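Local coordinates for AlyGC (Glaciecola chathamensis, PDB 5GKD), which probably cleaves alginate by beta-elimination as a polysaccharide lyase of family 6, with a calcium ion bound in the structure, at residues N668-N673 / I681-T686; P705-L710 / T718-N723. All blocks are in the same frame, centred on the assembly; numbering follows the deposited sequence.

Interaction 1: N668-N673 / I681-T686; sequences NKMTTN and IIFELT
The ring of Phe683 is met at its edge, close to its own plane, by the terminal methyl of Met670: Met670 CE lies 3.3 Å from Phe683 CZ, a close touch made by a carbon and not by the sulfur. The flat amide of Asn668 approaches the neighbouring corner of the same ring obliquely, its plane 63° from that of the phenyl group, so the two do not stack. Asn668 CB reaches Phe683 CE1 at 3.8 Å, and CE1 stands equally far from Met670 CE, so that one ring atom touches both residues of strand 668-671. Asn668 ND2 comes within 4.3 Å of Leu685 CD2, which closes the far end of the contact.

Asn668, Met670 and Phe683 all point toward the opposite strand, and the short segments run nearly antiparallel, 162° apart, with axes 11.1 Å distant. They are therefore not hydrogen-bonded partners but opposite walls, bridged by side chains alone. Methionine suits the gap because its unbranched chain can fold: bends at chi2 and chi3 bring the methyl round to the ring edge. Phenylalanine reaches in from the other wall, and Leu662 of the preceding strand 660-663 packs against it. Met670 also touches Met640 of strand 637-641 and Val694 of strand 691-700, in the coils before and after.

The amide of Asn668 is buried, yet both of its ends are satisfied: OD1 by Thr665 OG1 and ND2 by Thr692 OG1. Those two bonds fix how the amide is rotated, leaving CB, with CG just behind it, as the part offered to the ring. The chemistry is thus mainly dispersive, an apolar core in which one polar group is admitted because its own hydrogen bonds are met by residues outside the two strands, consistent with the interior of a right-handed parallel beta-helix.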
loop_
_atom_site.group_PDB
_atom_site.type_symbol
_atom_site.label_atom_id
_atom_site.label_comp_id
_atom_site.label_asym_id
_atom_site.label_seq_id
_atom_site.Cartn_x
_atom_site.Cartn_y
_atom_site.Cartn_z
ATOM N N ASN A 668 4.136 18.774 -20.798
ATOM C CA ASN A 668 5.561 18.555 -20.585
ATOM C C ASN A 668 6.332 19.730 -21.159
ATOM O O ASN A 668 6.193 20.040 -22.346
ATOM C CB ASN A 668 6.020 17.258 -21.241
ATOM C CG ASN A 668 5.208 16.068 -20.799
ATOM O OD1 ASN A 668 5.369 15.593 -19.688
ATOM N ND2 ASN A 668 4.340 15.575 -21.670
ATOM N N LYS A 669 7.147 20.374 -20.327
ATOM C CA LYS A 669 7.946 21.524 -20.749
ATOM C C LYS A 669 9.349 21.389 -20.170
ATOM O O LYS A 669 9.534 21.522 -18.957
ATOM C CB LYS A 669 7.287 22.832 -20.308
ATOM C CG LYS A 669 8.084 24.100 -20.625
ATOM C CD LYS A 669 7.283 25.370 -20.268
ATOM C CE LYS A 669 8.200 26.575 -20.028
ATOM N NZ LYS A 669 7.748 27.417 -18.854
ATOM N N MET A 670 10.336 21.125 -21.026
ATOM C CA MET A 670 11.738 21.050 -20.618
ATOM C C MET A 670 12.543 22.072 -21.409
ATOM O O MET A 670 12.675 21.951 -22.630
ATOM C CB MET A 670 12.314 19.650 -20.830
ATOM C CG MET A 670 12.174 18.676 -19.652
ATOM S SD MET A 670 10.491 18.120 -19.356
ATOM C CE MET A 670 9.979 17.754 -20.985
ATOM N N THR A 671 13.124 23.040 -20.706
ATOM C CA THR A 671 13.626 24.266 -21.314
ATOM C C THR A 671 14.947 24.664 -20.669
ATOM O O THR A 671 15.047 24.709 -19.445
ATOM C CB THR A 671 12.569 25.376 -21.153
ATOM O OG1 THR A 671 11.779 25.468 -22.342
ATOM C CG2 THR A 671 13.165 26.715 -20.807
ATOM N N THR A 672 15.969 24.908 -21.490
ATOM C CA THR A 672 17.197 25.557 -21.036
ATOM C C THR A 672 17.913 24.732 -19.963
ATOM O O THR A 672 18.495 25.272 -19.021
ATOM C CB THR A 672 16.905 26.976 -20.527
ATOM O OG1 THR A 672 15.982 27.610 -21.412
ATOM C CG2 THR A 672 18.161 27.824 -20.491
ATOM N N ASN A 673 17.873 23.416 -20.096
ATOM C CA ASN A 673 18.583 22.543 -19.176
ATOM C C ASN A 673 19.884 22.071 -19.814
ATOM O O ASN A 673 20.069 22.152 -21.023
ATOM C CB ASN A 673 17.743 21.316 -18.793
ATOM C CG ASN A 673 16.364 21.677 -18.255
ATOM O OD1 ASN A 673 16.224 22.101 -17.116
ATOM N ND2 ASN A 673 15.335 21.476 -19.077
ATOM N N ILE A 681 16.052 11.459 -21.783
ATOM C CA ILE A 681 14.656 11.729 -21.469
ATOM C C ILE A 681 13.789 10.778 -22.285
ATOM O O ILE A 681 14.050 10.562 -23.470
ATOM C CB ILE A 681 14.314 13.193 -21.799
ATOM C CG1 ILE A 681 15.123 14.152 -20.936
ATOM C CG2 ILE A 681 12.821 13.453 -21.667
ATOM C CD1 ILE A 681 15.033 15.584 -21.444
ATOM N N ILE A 682 12.756 10.196 -21.674
ATOM C CA ILE A 682 11.902 9.257 -22.396
ATOM C C ILE A 682 10.447 9.632 -22.180
ATOM O O ILE A 682 9.973 9.669 -21.038
ATOM C CB ILE A 682 12.133 7.794 -21.983
ATOM C CG1 ILE A 682 13.580 7.372 -22.241
ATOM C CG2 ILE A 682 11.190 6.886 -22.772
ATOM C CD1 ILE A 682 13.842 5.900 -22.002
ATOM N N PHE A 683 9.741 9.894 -23.276
ATOM C CA PHE A 683 8.313 10.149 -23.260
ATOM C C PHE A 683 7.574 8.898 -23.702
ATOM O O PHE A 683 7.958 8.252 -24.684
ATOM C CB PHE A 683 7.945 11.325 -24.171
ATOM C CG PHE A 683 8.512 12.627 -23.715
ATOM C CD1 PHE A 683 7.911 13.333 -22.698
ATOM C CD2 PHE A 683 9.657 13.138 -24.292
ATOM C CE1 PHE A 683 8.446 14.530 -22.261
ATOM C CE2 PHE A 683 10.196 14.329 -23.861
ATOM C CZ PHE A 683 9.590 15.025 -22.845
ATOM N N GLU A 684 6.536 8.550 -22.957
ATOM C CA GLU A 684 5.579 7.524 -23.333
ATOM C C GLU A 684 4.210 8.217 -23.344
ATOM O O GLU A 684 3.486 8.252 -22.346
ATOM C CB GLU A 684 5.679 6.310 -22.363
ATOM C CG GLU A 684 7.057 5.619 -22.403
ATOM C CD GLU A 684 7.159 4.357 -21.555
ATOM O OE1 GLU A 684 6.355 4.197 -20.617
ATOM O OE2 GLU A 684 8.055 3.517 -21.826
ATOM N N LEU A 685 3.884 8.827 -24.456
ATOM C CA LEU A 685 2.659 9.563 -24.625
ATOM C C LEU A 685 1.433 8.688 -24.776
ATOM O O LEU A 685 1.467 7.752 -25.499
ATOM C CB LEU A 685 2.797 10.501 -25.809
ATOM C CG LEU A 685 3.935 11.480 -25.705
ATOM C CD1 LEU A 685 4.241 12.110 -27.027
ATOM C CD2 LEU A 685 3.733 12.511 -24.612
ATOM N N THR A 686 0.364 9.008 -24.060
ATOM C CA THR A 686 -0.881 8.258 -24.108
ATOM C C THR A 686 -1.997 9.048 -24.787
ATOM O O THR A 686 -1.745 9.905 -25.555
ATOM C CB THR A 686 -1.361 7.866 -22.701
ATOM O OG1 THR A 686 -1.672 9.031 -21.968
ATOM C CG2 THR A 686 -0.320 7.083 -21.965
#

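Interaction 2: P705-L710 / T718-N723; sequences PVVRDL and TTISGN
Val707 and Ile720 slide past one another from facing strands, each pointing into the space between them, and meet through one methyl apiece: Val707 CG2 lies 3.6 Å from Ile720 CD1. The isopropyl group of Val707 has CG1 anti to the backbone N (chi1 175°), which leaves CG2 as the branch that touches the isoleucine. On the other side, the extended arm of Ile720, with chi2 at 170°, carries CD1 away from its own backbone and across to strand 706-709.

Ile720 CD1 also lies 4.3 Å from Pro705 CB, so the isoleucine tip serves two neighbours that are themselves two residues apart along the chain. Beyond it, Val707 CG2 has a looser neighbour in Thr718 CG2, 4.4 Å away; the threonine presents its methyl to the valine. Beta-branched residues are apt here, since they favour extended backbone and carry their methyls close to it, while the longer isoleucine spans what the valine cannot. Pro705, just ahead of the strand, offers a rigid hydrocarbon ring and no backbone N-H to be satisfied.

No hydrogen bond joins the two segments. Strand 706-709 is instead paired with strand 681-685; Leu685 of that strand touches Val707 and Thr718, and Pro705 rests against Phe699. Asn723, at the turn after the second strand, holds Val694 O and Asn697 N through its amide.

With Val707 exposed and Pro705, Thr718 and Ile720 partly so, this is an apolar patch near the C-terminal end of the solenoid, where the stack of coils finishes. Its cohesion rests on methyl-to-methyl and methyl-to-ring contact, which has little directional demand and therefore tolerates the modest spacing seen between Pro705 and Ile720.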
loop_
_atom_site.group_PDB
_atom_site.type_symbol
_atom_site.label_atom_id
_atom_site.label_comp_id
_atom_site.label_asym_id
_atom_site.label_seq_id
_atom_site.Cartn_x
_atom_site.Cartn_y
_atom_site.Cartn_z
ATOM N N PRO A 705 16.281 13.034 -26.680
ATOM C CA PRO A 705 15.041 12.527 -26.076
ATOM C C PRO A 705 14.403 11.415 -26.903
ATOM O O PRO A 705 14.379 11.463 -28.132
ATOM C CB PRO A 705 14.154 13.775 -26.022
ATOM C CG PRO A 705 15.133 14.897 -25.849
ATOM C CD PRO A 705 16.324 14.509 -26.688
ATOM N N VAL A 706 13.911 10.389 -26.214
ATOM C CA VAL A 706 13.230 9.261 -26.846
ATOM C C VAL A 706 11.729 9.479 -26.745
ATOM O O VAL A 706 11.209 9.714 -25.648
ATOM C CB VAL A 706 13.616 7.929 -26.181
ATOM C CG1 VAL A 706 12.786 6.798 -26.769
ATOM C CG2 VAL A 706 15.102 7.653 -26.330
ATOM N N VAL A 707 11.026 9.382 -27.870
ATOM C CA VAL A 707 9.569 9.445 -27.886
ATOM C C VAL A 707 9.028 8.086 -28.309
ATOM O O VAL A 707 9.309 7.605 -29.413
ATOM C CB VAL A 707 9.042 10.556 -28.804
ATOM C CG1 VAL A 707 7.528 10.491 -28.883
ATOM C CG2 VAL A 707 9.454 11.899 -28.273
ATOM N N ARG A 708 8.271 7.467 -27.421
ATOM C CA ARG A 708 7.504 6.264 -27.704
ATOM C C ARG A 708 6.036 6.683 -27.709
ATOM O O ARG A 708 5.499 7.106 -26.679
ATOM C CB ARG A 708 7.786 5.187 -26.657
ATOM C CG ARG A 708 9.276 4.964 -26.376
ATOM C CD ARG A 708 9.515 4.105 -25.117
ATOM N NE ARG A 708 10.930 3.776 -24.956
ATOM C CZ ARG A 708 11.499 3.350 -23.831
ATOM N NH1 ARG A 708 10.784 3.199 -22.724
ATOM N NH2 ARG A 708 12.801 3.091 -23.811
ATOM N N ASP A 709 5.367 6.595 -28.842
ATOM C CA ASP A 709 3.962 6.960 -28.873
ATOM C C ASP A 709 3.184 5.690 -28.773
ATOM O O ASP A 709 3.305 4.814 -29.595
ATOM C CB ASP A 709 3.555 7.778 -30.087
ATOM C CG ASP A 709 2.239 8.546 -29.865
ATOM O OD1 ASP A 709 1.280 7.963 -29.384
ATOM O OD2 ASP A 709 2.137 9.726 -30.195
ATOM N N LEU A 710 2.405 5.580 -27.719
ATOM C CA LEU A 710 1.647 4.387 -27.487
ATOM C C LEU A 710 0.345 4.426 -28.202
ATOM O O LEU A 710 -0.422 3.514 -28.111
ATOM C CB LEU A 710 1.407 4.197 -25.995
ATOM C CG LEU A 710 2.637 3.969 -25.128
ATOM C CD1 LEU A 710 2.234 3.619 -23.723
ATOM C CD2 LEU A 710 3.646 2.980 -25.693
ATOM N N THR A 718 3.897 17.441 -30.180
ATOM C CA THR A 718 5.214 17.221 -29.599
ATOM C C THR A 718 6.230 18.045 -30.378
ATOM O O THR A 718 6.484 17.771 -31.556
ATOM C CB THR A 718 5.569 15.739 -29.632
ATOM O OG1 THR A 718 4.521 14.998 -29.004
ATOM C CG2 THR A 718 6.886 15.466 -28.918
ATOM N N THR A 719 6.798 19.046 -29.717
ATOM C CA THR A 719 7.808 19.933 -30.278
ATOM C C THR A 719 9.120 19.670 -29.552
ATOM O O THR A 719 9.263 20.024 -28.379
ATOM C CB THR A 719 7.393 21.395 -30.121
ATOM O OG1 THR A 719 6.244 21.660 -30.921
ATOM C CG2 THR A 719 8.524 22.345 -30.528
ATOM N N ILE A 720 10.077 19.053 -30.239
ATOM C CA ILE A 720 11.399 18.783 -29.683
ATOM C C ILE A 720 12.406 19.332 -30.686
ATOM O O ILE A 720 12.681 18.701 -31.712
ATOM C CB ILE A 720 11.633 17.294 -29.406
ATOM C CG1 ILE A 720 10.707 16.808 -28.285
ATOM C CG2 ILE A 720 13.076 17.049 -29.006
ATOM C CD1 ILE A 720 10.692 15.299 -28.094
ATOM N N SER A 721 12.939 20.519 -30.411
ATOM C CA SER A 721 13.834 21.167 -31.359
ATOM C C SER A 721 14.604 22.270 -30.654
ATOM O O SER A 721 14.287 22.665 -29.530
ATOM C CB SER A 721 13.057 21.741 -32.538
ATOM O OG SER A 721 12.203 22.766 -32.070
ATOM N N GLY A 722 15.600 22.798 -31.356
ATOM C CA GLY A 722 16.399 23.869 -30.799
ATOM C C GLY A 722 17.324 23.408 -29.707
ATOM O O GLY A 722 17.698 24.203 -28.841
ATOM N N ASN A 723 17.709 22.140 -29.732
ATOM C CA ASN A 723 18.587 21.558 -28.731
ATOM C C ASN A 723 19.947 21.250 -29.345
ATOM O O ASN A 723 20.037 20.827 -30.501
ATOM C CB ASN A 723 17.986 20.276 -28.151
ATOM C CG ASN A 723 16.664 20.522 -27.460
ATOM O OD1 ASN A 723 16.565 21.352 -26.559
ATOM N ND2 ASN A 723 15.637 19.829 -27.905
#

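How the interactions relate
Following the chain, strand 667-676 leads through a short connection into strand 681-685, and interaction 1 closes that loop across the interior. The chain then passes along strand 691-700, into 706-709 and on to 717-721, where interaction 2 closes a second loop. The two are in series, neither nested nor crossed, with centres about 7 Å apart. Interaction 1 lies within one coil; interaction 2 joins the next coil's strand 706-709 to strand 717-721, which pairs with 691-700. Strands 681-685 and 706-709 are parallel neighbours, joined by probable backbone bonds such as Ile681 O to Val706 N, and Glu684 forms a salt bridge with Arg708. Together the contacts run from the buried interior toward the exposed end of the solenoid.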